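Local coordinates for protein hydroquinone dioxygenase large subunit (Pseudomonas sp., PDB 4ZXA) that probably catalyses, with a small partner subunit, the iron-dependent ring-opening dioxygenation of hydroquinone, in a metal site of the cupin type, at residues Q33-F37 / Y116-F120; A75-F79 / I125-F129; D269-V275 / A285-A291; W263-D269 / R310-W316. All blocks are in the same frame, centred on the assembly; numbering follows the deposited sequence.

Contacts 3 and 4 share D269, their centres lie about 10 Å apart, and their apposed sheets bring W273 and F264 together at the bound 4-hydroxybenzonitrile. Both are antiparallel strand pairs knit by main-chain bonds, but contact 4 is almost wholly buried, whereas contact 3 puts charged side chains on a more exposed face. Contacts 1 and 2 also touch, through L34 and F120 packing on I125, in the N-terminal family region; contact 2 is buried and apolar, and contact 1, partly buried, adds one carboxylate bond to its aromatic packing. Strand 116-121 of contact 1 and the hairpin of contact 3 belong to one sheet, at its two ends within this chain, the contact centres about 35 Å apart.

Contact 1 (Q33-F37 / Y116-F120); sequences QLGAF and YTENF
E118 accepts the backbone N-H of A36 on its OE1, at 2.9 Å from A36 N and with an N-H...O angle of 159°. The donor comes in on the syn side of the carboxylate. On the opposite face of that plane, Y116 OH gives a second bond to the same E118 OE1 at 2.6 Å, so two donors grip one oxygen and probably limit the rotation of the carboxylate. With CG anti to the main-chain N (chi1 177°) and the chain extended beyond it, E118 spans the gap to the turn. Beside it, the edge of Y116 leans toward the face of F37 in an offset edge-to-face pair, ring centroids 5.3 Å apart and planes at 62°, with F37 CZ 3.5 Å from Y116 CD2. The methyl of A36 meets the phenol end of Y116. On the far side of E118, L34 sets its CG over one face of the F120 ring, 3.7 Å from the centroid, a CH-pi contact. A second shell fixes the loop: Q33 NE2 bonds to G35 O at 2.8 Å, and L34 and F37 exchange main-chain bonds. W50 touches both F37 and Y116, and I125 backs L34 and F120. The loop is a type II' beta turn with G35 at positive phi, characteristic of a tight beta hairpin; here it joins strands 32-34 and 37-41 and packs against edge strand 116-121 of another sheet.

Contact 2 (A75-F79 / I125-F129); sequences AWGFF and IMATF. With H8N (4-hydroxybenzonitrile), chain J.
The F78 ring receives F129 CE2 at its edge, near its plane, while I125 CG1 and the M126 methyl approach obliquely. F78 stands on the loop at the Schellman end of helix 63-75, where G77 takes positive phi and, with F78, forms the middle of a type I' turn from W76 to F79, closed by a bond from F79 N to W76 O. The two phenyl planes stand at 52°, centroids 5.6 Å apart, neither stacked nor T-shaped. One face of F129 is covered by I125 CG1, offset toward the rim. On the other side of the loop, the edge of F79 meets the nitrile nitrogen of 4-hydroxybenzonitrile, with F79 CE2 3.7 Å from NAA, and W76 CZ2 lies 3.8 Å from ligand atom CAE. This reversal sends F78 into the hydrophobic core against helix 122-136, whereas its neighbours W76 and F79 line the ligand pocket. D73 of helix 63-75, and T91 and N93 of strand 89-93, also touch the F78 side chain. M126 makes a Met-aromatic contact, its SD 5.5 Å from the F78 centroid in an oblique direction. Bends at chi2 (68°) and chi3 (69°) fold the M126 chain back toward the loop, bringing its CE to 3.5 Å from F78 CE2 and 4.0 Å from G77 CA.

Contact 3 (D269-V275 / A285-A291); sequences DEIVWDV and ARITMRA
Strands 270-277 and 283-290 form a beta hairpin; over 270-275 and 285-290 the axes come within 4.6 Å and run 165° apart. Paired main-chain bonds join I271 to M289, W273 to I287 and V275 to A285; the straightest, from M289 N to I271 O at 2.8 Å, reaches 179° at the hydrogen. On the face carrying V272, D274 and R286, the guanidinium is laid flat over V272: CG1 sits 3.7 Å from R286 CZ, over the centre of the plane. The R286 chain reaches this place extended from CG to NE, with CG anti to the main-chain N (chi1 -169°). Were R286 an alanine, V272 CG1 would probably lose this flat cover and D274 be left without the positive charge near it. E270 and R290 run side by side, carboxylate and guanidinium nearly coplanar, but E270 OE1 to R290 NE is a long salt bridge at 3.7 Å; R290 NH1 bonds to K22 O of the small subunit. Within this chain the hairpin lies at one end of an eight-stranded sheet, but residues 285-288 pair with a strand of the small subunit, so the sheet continues across the interface. The opposite face, with W273, I287 and M289, turns inward. W273 touches 4-hydroxybenzonitrile, and its rings also meet F264 and H303. M289 SD stands obliquely 5.2 Å from the centroid of the W273 five-membered ring, a Met-aromatic contact. Beyond the paired strands, one water links D269 O, at 2.7 Å, to A291 N.

Contact 4 (W263-D269 / R310-W316); sequences WFIQMSD and RSMLMVW
Strands 262-266 and 310-318 run antiparallel, the short segments' axes 152° apart and 4.8 Å at closest approach, with I265 and M314 exchanging 2.9 Å bonds between each N and the other's O. Past Q266 the chain turns, and M312 O accepts from both M267 N and S268 N, while S268 OG receives M312 N at 3.0 Å. The same hydroxyl gives its proton to D269 OD2 at 2.7 Å, a carboxylate also salt-bridged to K309. Q266 is bent at chi2 (69°), which brings its amide back to its own chain: Q266 NE2 to S268 O is 2.8 Å, the acceptor in the amide plane, and Q266 OE1 lies 3.4 Å from L313 CD1. With a leucine there, lacking NE2, S268 O would probably be left without this donor and the turn be less firmly held. At the other end, W316 CZ3 lies over one face of W263, the planes oblique at 54°. F264 CE1 and V315 CG1 pack beside each other on the face where F264 touches 4-hydroxybenzonitrile. In this cupin-type sheet, then, aromatic and aliphatic groups fill the buried strand pair, while polar side chains bond to backbone atoms where the regular pairing ends.

Contact 1 (Q33-F37 / Y116-F120)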
# COMPACT_ATOMS: atom_id res chain seq x y z
N GLN E 33 0.56 -23.52 8.56
CA GLN E 33 -0.46 -23.53 9.59
C GLN E 33 0.17 -23.10 10.90
O GLN E 33 1.26 -23.56 11.27
CB GLN E 33 -1.05 -24.93 9.75
CG GLN E 33 -2.28 -24.99 10.67
CD GLN E 33 -3.53 -24.52 9.96
OE1 GLN E 33 -3.65 -24.67 8.74
NE2 GLN E 33 -4.46 -23.94 10.70
N LEU E 34 -0.50 -22.20 11.60
CA LEU E 34 -0.05 -21.76 12.91
C LEU E 34 -1.30 -21.66 13.74
O LEU E 34 -2.12 -20.78 13.52
CB LEU E 34 0.65 -20.41 12.80
CG LEU E 34 1.25 -19.81 14.07
CD1 LEU E 34 2.17 -20.82 14.75
CD2 LEU E 34 2.01 -18.53 13.75
N GLY E 35 -1.46 -22.59 14.68
CA GLY E 35 -2.71 -22.70 15.40
C GLY E 35 -3.82 -22.66 14.38
O GLY E 35 -3.81 -23.42 13.42
N ALA E 36 -4.75 -21.74 14.55
CA ALA E 36 -5.92 -21.72 13.68
C ALA E 36 -5.73 -20.87 12.44
O ALA E 36 -6.67 -20.73 11.65
CB ALA E 36 -7.16 -21.26 14.47
N PHE E 37 -4.54 -20.29 12.28
CA PHE E 37 -4.25 -19.44 11.12
C PHE E 37 -3.72 -20.28 9.96
O PHE E 37 -2.94 -21.20 10.16
CB PHE E 37 -3.19 -18.37 11.45
CG PHE E 37 -3.70 -17.25 12.30
CD1 PHE E 37 -4.45 -16.23 11.76
CD2 PHE E 37 -3.40 -17.20 13.65
CE1 PHE E 37 -4.91 -15.19 12.55
CE2 PHE E 37 -3.87 -16.17 14.43
CZ PHE E 37 -4.63 -15.16 13.88
N TYR E 116 -9.91 -12.45 14.96
CA TYR E 116 -9.43 -13.58 15.74
C TYR E 116 -8.01 -13.31 16.25
O TYR E 116 -7.19 -12.74 15.54
CB TYR E 116 -9.47 -14.85 14.90
CG TYR E 116 -8.88 -16.07 15.57
CD1 TYR E 116 -9.59 -16.80 16.52
CD2 TYR E 116 -7.61 -16.51 15.23
CE1 TYR E 116 -9.04 -17.94 17.12
CE2 TYR E 116 -7.05 -17.63 15.82
CZ TYR E 116 -7.76 -18.34 16.76
OH TYR E 116 -7.17 -19.45 17.34
N THR E 117 -7.74 -13.73 17.49
CA THR E 117 -6.40 -13.65 18.06
C THR E 117 -6.02 -15.01 18.64
O THR E 117 -6.88 -15.69 19.18
CB THR E 117 -6.32 -12.65 19.23
OG1 THR E 117 -7.02 -11.45 18.90
CG2 THR E 117 -4.85 -12.35 19.58
N GLU E 118 -4.75 -15.39 18.53
CA GLU E 118 -4.27 -16.62 19.16
C GLU E 118 -2.87 -16.42 19.71
O GLU E 118 -2.04 -15.77 19.08
CB GLU E 118 -4.29 -17.80 18.20
CG GLU E 118 -3.71 -19.07 18.84
CD GLU E 118 -4.04 -20.35 18.07
OE1 GLU E 118 -4.74 -20.26 17.04
OE2 GLU E 118 -3.59 -21.43 18.51
N ASN E 119 -2.60 -17.00 20.88
CA ASN E 119 -1.33 -16.81 21.57
C ASN E 119 -0.34 -17.93 21.26
O ASN E 119 -0.74 -19.06 21.04
CB ASN E 119 -1.56 -16.72 23.07
CG ASN E 119 -0.33 -16.27 23.82
OD1 ASN E 119 0.41 -17.09 24.38
ND2 ASN E 119 -0.09 -14.96 23.85
N PHE E 120 0.95 -17.60 21.22
CA PHE E 120 1.96 -18.58 20.82
C PHE E 120 3.24 -18.46 21.64
O PHE E 120 3.66 -17.37 22.00
CB PHE E 120 2.29 -18.45 19.33
CG PHE E 120 1.16 -18.81 18.42
CD1 PHE E 120 0.97 -20.12 18.01
CD2 PHE E 120 0.28 -17.84 17.95
CE1 PHE E 120 -0.07 -20.47 17.15
CE2 PHE E 120 -0.78 -18.18 17.09
CZ PHE E 120 -0.95 -19.50 16.69

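Contact 2 (A75-F79 / I125-F129)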
# COMPACT_ATOMS: atom_id res chain seq x y z
N ALA E 75 13.38 -10.14 12.61
CA ALA E 75 14.68 -9.58 12.92
C ALA E 75 14.64 -8.89 14.27
O ALA E 75 15.66 -8.84 14.97
CB ALA E 75 15.12 -8.60 11.83
N TRP E 76 13.48 -8.35 14.64
CA TRP E 76 13.33 -7.59 15.88
C TRP E 76 12.91 -8.47 17.05
O TRP E 76 12.75 -7.99 18.16
CB TRP E 76 12.30 -6.46 15.71
CG TRP E 76 12.61 -5.48 14.63
CD1 TRP E 76 13.80 -5.33 13.98
CD2 TRP E 76 11.71 -4.52 14.06
NE1 TRP E 76 13.70 -4.33 13.04
CE2 TRP E 76 12.43 -3.82 13.07
CE3 TRP E 76 10.38 -4.18 14.29
CZ2 TRP E 76 11.85 -2.80 12.32
CZ3 TRP E 76 9.81 -3.18 13.55
CH2 TRP E 76 10.54 -2.50 12.57
N GLY E 77 12.69 -9.75 16.80
CA GLY E 77 12.23 -10.64 17.85
C GLY E 77 10.86 -10.22 18.34
O GLY E 77 10.54 -10.36 19.53
N PHE E 78 10.06 -9.70 17.42
CA PHE E 78 8.70 -9.24 17.70
C PHE E 78 8.64 -7.92 18.46
O PHE E 78 7.57 -7.47 18.88
CB PHE E 78 7.86 -10.35 18.35
CG PHE E 78 7.73 -11.56 17.47
CD1 PHE E 78 6.85 -11.55 16.38
CD2 PHE E 78 8.51 -12.68 17.69
CE1 PHE E 78 6.74 -12.66 15.54
CE2 PHE E 78 8.40 -13.79 16.86
CZ PHE E 78 7.51 -13.78 15.78
N PHE E 79 9.80 -7.28 18.62
CA PHE E 79 9.85 -5.90 19.07
C PHE E 79 9.15 -5.73 20.41
O PHE E 79 9.29 -6.57 21.31
CB PHE E 79 9.21 -5.01 18.00
CG PHE E 79 9.77 -3.61 17.96
CD1 PHE E 79 10.98 -3.31 18.55
CD2 PHE E 79 9.07 -2.59 17.33
CE1 PHE E 79 11.50 -2.01 18.51
CE2 PHE E 79 9.57 -1.30 17.29
CZ PHE E 79 10.78 -1.00 17.87
N ILE E 125 6.17 -19.57 16.88
CA ILE E 125 5.80 -18.56 15.89
C ILE E 125 7.04 -18.03 15.17
O ILE E 125 6.98 -17.73 13.97
CB ILE E 125 5.01 -17.39 16.50
CG1 ILE E 125 4.66 -16.37 15.41
CG2 ILE E 125 5.79 -16.73 17.62
CD1 ILE E 125 3.49 -15.49 15.76
N MET E 126 8.15 -17.93 15.90
CA MET E 126 9.40 -17.48 15.28
C MET E 126 9.90 -18.48 14.25
O MET E 126 10.37 -18.10 13.18
CB MET E 126 10.48 -17.21 16.34
CG MET E 126 11.86 -16.96 15.78
SD MET E 126 12.00 -15.41 14.85
CE MET E 126 11.84 -14.24 16.21
N ALA E 127 9.78 -19.76 14.56
CA ALA E 127 10.23 -20.81 13.65
C ALA E 127 9.35 -20.82 12.41
O ALA E 127 9.85 -20.89 11.28
CB ALA E 127 10.19 -22.17 14.34
N THR E 128 8.04 -20.74 12.62
CA THR E 128 7.11 -20.64 11.52
C THR E 128 7.42 -19.43 10.64
O THR E 128 7.49 -19.55 9.41
CB THR E 128 5.65 -20.54 12.01
OG1 THR E 128 5.39 -21.61 12.92
CG2 THR E 128 4.68 -20.61 10.84
N PHE E 129 7.62 -18.27 11.26
CA PHE E 129 7.92 -17.06 10.48
C PHE E 129 9.22 -17.16 9.67
O PHE E 129 9.26 -16.77 8.50
CB PHE E 129 7.94 -15.81 11.38
CG PHE E 129 6.58 -15.23 11.65
CD1 PHE E 129 5.43 -16.01 11.49
CD2 PHE E 129 6.44 -13.91 12.04
CE1 PHE E 129 4.17 -15.47 11.74
CE2 PHE E 129 5.19 -13.36 12.29
CZ PHE E 129 4.05 -14.14 12.15
NAA H8N J . 8.86 2.18 16.37
CAC H8N J . 9.74 2.10 15.64
CAI H8N J . 10.90 2.03 14.70
CAF H8N J . 11.46 3.23 14.27
CAD H8N J . 12.54 3.21 13.39
CAH H8N J . 13.02 1.98 12.97
OAB H8N J . 14.07 1.95 12.09
CAE H8N J . 12.45 0.78 13.39
CAG H8N J . 11.38 0.81 14.27

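Contact 3 (D269-V275 / A285-A291)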
# COMPACT_ATOMS: atom_id res chain seq x y z
N ASP E 269 19.28 14.31 7.09
CA ASP E 269 18.12 14.42 6.22
C ASP E 269 16.82 14.63 7.01
O ASP E 269 16.79 15.43 7.95
CB ASP E 269 18.06 13.21 5.29
CG ASP E 269 19.31 13.13 4.42
OD1 ASP E 269 19.45 13.98 3.51
OD2 ASP E 269 20.17 12.24 4.64
N GLU E 270 15.75 13.93 6.62
CA GLU E 270 14.48 14.08 7.31
C GLU E 270 13.58 12.87 7.17
O GLU E 270 13.65 12.14 6.19
CB GLU E 270 13.73 15.35 6.84
CG GLU E 270 13.21 15.31 5.40
CD GLU E 270 12.35 16.53 5.03
OE1 GLU E 270 12.31 17.51 5.81
OE2 GLU E 270 11.71 16.52 3.95
N ILE E 271 12.73 12.67 8.18
CA ILE E 271 11.72 11.63 8.21
C ILE E 271 10.38 12.22 8.64
O ILE E 271 10.32 13.11 9.50
CB ILE E 271 12.11 10.49 9.21
CG1 ILE E 271 13.42 9.80 8.78
CG2 ILE E 271 10.98 9.47 9.34
CD1 ILE E 271 13.89 8.71 9.73
N VAL E 272 9.29 11.74 8.04
CA VAL E 272 7.97 12.16 8.47
C VAL E 272 7.20 11.06 9.21
O VAL E 272 7.05 9.93 8.71
CB VAL E 272 7.13 12.69 7.31
CG1 VAL E 272 5.69 13.01 7.78
CG2 VAL E 272 7.77 13.91 6.71
N TRP E 273 6.69 11.40 10.39
CA TRP E 273 5.91 10.45 11.18
C TRP E 273 4.42 10.79 11.26
O TRP E 273 4.05 11.87 11.69
CB TRP E 273 6.51 10.32 12.58
CG TRP E 273 7.86 9.68 12.58
CD1 TRP E 273 9.06 10.32 12.48
CD2 TRP E 273 8.16 8.28 12.67
NE1 TRP E 273 10.08 9.42 12.52
CE2 TRP E 273 9.56 8.15 12.64
CE3 TRP E 273 7.38 7.13 12.80
CZ2 TRP E 273 10.20 6.91 12.71
CZ3 TRP E 273 8.01 5.89 12.87
CH2 TRP E 273 9.40 5.80 12.82
N ASP E 274 3.58 9.86 10.82
CA ASP E 274 2.15 9.91 11.10
C ASP E 274 1.94 9.40 12.51
O ASP E 274 2.34 8.28 12.83
CB ASP E 274 1.38 8.97 10.16
CG ASP E 274 0.60 9.71 9.09
OD1 ASP E 274 1.01 10.83 8.70
OD2 ASP E 274 -0.42 9.16 8.63
N VAL E 275 1.32 10.20 13.36
CA VAL E 275 1.11 9.76 14.73
C VAL E 275 -0.35 9.75 15.08
O VAL E 275 -1.03 10.77 14.97
CB VAL E 275 1.88 10.62 15.73
CG1 VAL E 275 1.61 10.14 17.16
CG2 VAL E 275 3.38 10.60 15.39
N ALA E 285 -0.92 13.76 15.53
CA ALA E 285 0.10 14.67 15.06
C ALA E 285 0.78 14.17 13.79
O ALA E 285 0.75 12.98 13.48
CB ALA E 285 1.12 14.91 16.17
N ARG E 286 1.36 15.10 13.05
CA ARG E 286 2.22 14.79 11.92
C ARG E 286 3.58 15.43 12.17
O ARG E 286 3.73 16.64 12.11
CB ARG E 286 1.60 15.29 10.62
CG ARG E 286 2.31 14.77 9.38
CD ARG E 286 1.68 15.31 8.11
NE ARG E 286 2.10 14.57 6.92
CZ ARG E 286 3.03 15.00 6.06
NH1 ARG E 286 3.66 16.17 6.26
NH2 ARG E 286 3.33 14.25 5.00
N ILE E 287 4.58 14.60 12.48
CA ILE E 287 5.88 15.11 12.89
C ILE E 287 6.95 14.98 11.79
O ILE E 287 7.23 13.89 11.31
CB ILE E 287 6.37 14.41 14.17
CG1 ILE E 287 5.34 14.53 15.28
CG2 ILE E 287 7.72 14.97 14.63
CD1 ILE E 287 5.87 14.08 16.62
N THR E 288 7.54 16.11 11.42
CA THR E 288 8.63 16.13 10.46
C THR E 288 9.93 16.30 11.21
O THR E 288 10.13 17.29 11.89
CB THR E 288 8.49 17.28 9.47
OG1 THR E 288 7.22 17.20 8.81
CG2 THR E 288 9.61 17.24 8.44
N MET E 289 10.82 15.32 11.12
CA MET E 289 12.05 15.39 11.88
C MET E 289 13.23 15.68 10.96
O MET E 289 13.52 14.91 10.04
CB MET E 289 12.28 14.11 12.71
CG MET E 289 11.30 13.94 13.88
SD MET E 289 11.77 12.69 15.12
CE MET E 289 13.17 13.46 15.94
N ARG E 290 13.87 16.81 11.21
CA ARG E 290 15.01 17.26 10.42
C ARG E 290 16.30 17.04 11.18
O ARG E 290 16.29 16.75 12.38
CB ARG E 290 14.84 18.74 10.07
CG ARG E 290 13.51 19.06 9.41
CD ARG E 290 13.51 20.43 8.77
NE ARG E 290 12.36 20.55 7.87
CZ ARG E 290 11.37 21.42 8.01
NH1 ARG E 290 11.38 22.31 9.00
NH2 ARG E 290 10.37 21.41 7.14
N ALA E 291 17.42 17.18 10.48
CA ALA E 291 18.73 16.91 11.06
C ALA E 291 18.89 17.65 12.39
O ALA E 291 18.72 18.88 12.46
CB ALA E 291 19.84 17.31 10.08
O HOH W 1 17.47 17.98 7.47

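Contact 4 (W263-D269 / R310-W316)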
# COMPACT_ATOMS: atom_id res chain seq x y z
N TRP E 263 12.51 7.34 22.03
CA TRP E 263 13.20 8.57 21.65
C TRP E 263 13.87 8.46 20.28
O TRP E 263 14.61 7.52 20.00
CB TRP E 263 14.22 8.98 22.72
CG TRP E 263 13.58 9.39 24.01
CD1 TRP E 263 13.17 8.57 25.03
CD2 TRP E 263 13.29 10.73 24.45
NE1 TRP E 263 12.65 9.31 26.07
CE2 TRP E 263 12.71 10.64 25.73
CE3 TRP E 263 13.48 12.00 23.89
CZ2 TRP E 263 12.30 11.77 26.45
CZ3 TRP E 263 13.08 13.11 24.59
CH2 TRP E 263 12.50 12.99 25.86
N PHE E 264 13.59 9.44 19.43
CA PHE E 264 14.19 9.52 18.10
C PHE E 264 15.08 10.78 18.02
O PHE E 264 14.63 11.88 18.33
CB PHE E 264 13.09 9.62 17.04
CG PHE E 264 12.24 8.38 16.88
CD1 PHE E 264 12.64 7.16 17.40
CD2 PHE E 264 11.04 8.44 16.18
CE1 PHE E 264 11.86 6.02 17.25
CE2 PHE E 264 10.25 7.29 16.01
CZ PHE E 264 10.66 6.08 16.55
N ILE E 265 16.35 10.62 17.64
CA ILE E 265 17.21 11.76 17.30
C ILE E 265 17.59 11.69 15.83
O ILE E 265 18.37 10.81 15.43
CB ILE E 265 18.54 11.74 18.03
CG1 ILE E 265 18.36 11.36 19.50
CG2 ILE E 265 19.25 13.08 17.85
CD1 ILE E 265 18.08 12.50 20.41
N GLN E 266 17.05 12.60 15.02
CA GLN E 266 17.29 12.55 13.58
C GLN E 266 18.68 13.10 13.24
O GLN E 266 18.99 14.26 13.50
CB GLN E 266 16.17 13.30 12.82
CG GLN E 266 16.20 13.14 11.31
CD GLN E 266 15.86 11.73 10.87
OE1 GLN E 266 15.04 11.07 11.49
NE2 GLN E 266 16.50 11.25 9.80
N MET E 267 19.54 12.27 12.66
CA MET E 267 20.94 12.67 12.48
C MET E 267 21.24 13.26 11.11
O MET E 267 22.06 14.18 10.99
CB MET E 267 21.90 11.53 12.82
CG MET E 267 21.99 11.26 14.31
SD MET E 267 23.21 10.01 14.76
CE MET E 267 22.78 8.68 13.65
N SER E 268 20.58 12.74 10.07
CA SER E 268 20.74 13.29 8.73
C SER E 268 19.40 13.36 8.00
O SER E 268 18.50 12.57 8.28
CB SER E 268 21.71 12.45 7.90
OG SER E 268 21.01 11.50 7.12
N ASP E 269 19.28 14.31 7.09
CA ASP E 269 18.12 14.42 6.22
C ASP E 269 16.82 14.63 7.01
O ASP E 269 16.79 15.43 7.95
CB ASP E 269 18.06 13.21 5.29
CG ASP E 269 19.31 13.13 4.42
OD1 ASP E 269 19.45 13.98 3.51
OD2 ASP E 269 20.17 12.24 4.64
N ARG E 310 17.33 7.85 1.92
CA ARG E 310 18.00 7.11 2.98
C ARG E 310 18.62 8.09 3.97
O ARG E 310 19.51 8.87 3.60
CB ARG E 310 19.09 6.21 2.40
CG ARG E 310 19.31 4.89 3.13
CD ARG E 310 20.48 4.14 2.51
NE ARG E 310 20.71 2.80 3.03
CZ ARG E 310 20.01 1.73 2.65
NH1 ARG E 310 19.02 1.85 1.76
NH2 ARG E 310 20.30 0.54 3.16
N SER E 311 18.16 8.04 5.23
CA SER E 311 18.59 8.97 6.26
C SER E 311 19.10 8.27 7.52
O SER E 311 18.75 7.13 7.80
CB SER E 311 17.44 9.90 6.64
OG SER E 311 16.33 9.17 7.11
N MET E 312 19.90 8.99 8.30
CA MET E 312 20.49 8.42 9.49
C MET E 312 19.63 8.77 10.68
O MET E 312 19.46 9.95 11.00
CB MET E 312 21.90 8.93 9.68
CG MET E 312 22.79 8.71 8.47
SD MET E 312 24.49 9.14 8.85
CE MET E 312 25.33 8.56 7.37
N LEU E 313 19.05 7.76 11.31
CA LEU E 313 18.19 7.98 12.47
C LEU E 313 18.76 7.27 13.69
O LEU E 313 19.14 6.10 13.63
CB LEU E 313 16.76 7.48 12.22
CG LEU E 313 15.84 7.42 13.45
CD1 LEU E 313 15.55 8.82 14.00
CD2 LEU E 313 14.53 6.75 13.13
N MET E 314 18.82 7.99 14.80
CA MET E 314 19.23 7.36 16.04
C MET E 314 18.00 6.99 16.86
O MET E 314 17.24 7.88 17.27
CB MET E 314 20.15 8.27 16.83
CG MET E 314 20.42 7.76 18.24
SD MET E 314 21.49 6.33 18.22
CE MET E 314 23.07 7.06 17.80
N VAL E 315 17.80 5.69 17.10
CA VAL E 315 16.76 5.22 18.02
C VAL E 315 17.39 4.92 19.38
O VAL E 315 18.30 4.09 19.49
CB VAL E 315 16.02 3.96 17.48
CG1 VAL E 315 14.89 3.56 18.44
CG2 VAL E 315 15.48 4.20 16.07
N TRP E 316 16.93 5.61 20.40
CA TRP E 316 17.52 5.46 21.71
C TRP E 316 16.63 4.57 22.59
O TRP E 316 15.53 4.95 22.98
CB TRP E 316 17.74 6.82 22.35
CG TRP E 316 18.24 6.80 23.76
CD1 TRP E 316 19.17 5.96 24.31
CD2 TRP E 316 17.83 7.69 24.81
NE1 TRP E 316 19.37 6.27 25.64
CE2 TRP E 316 18.55 7.32 25.97
CE3 TRP E 316 16.91 8.74 24.89
CZ2 TRP E 316 18.38 7.98 27.18
CZ3 TRP E 316 16.74 9.39 26.10
CH2 TRP E 316 17.48 9.01 27.23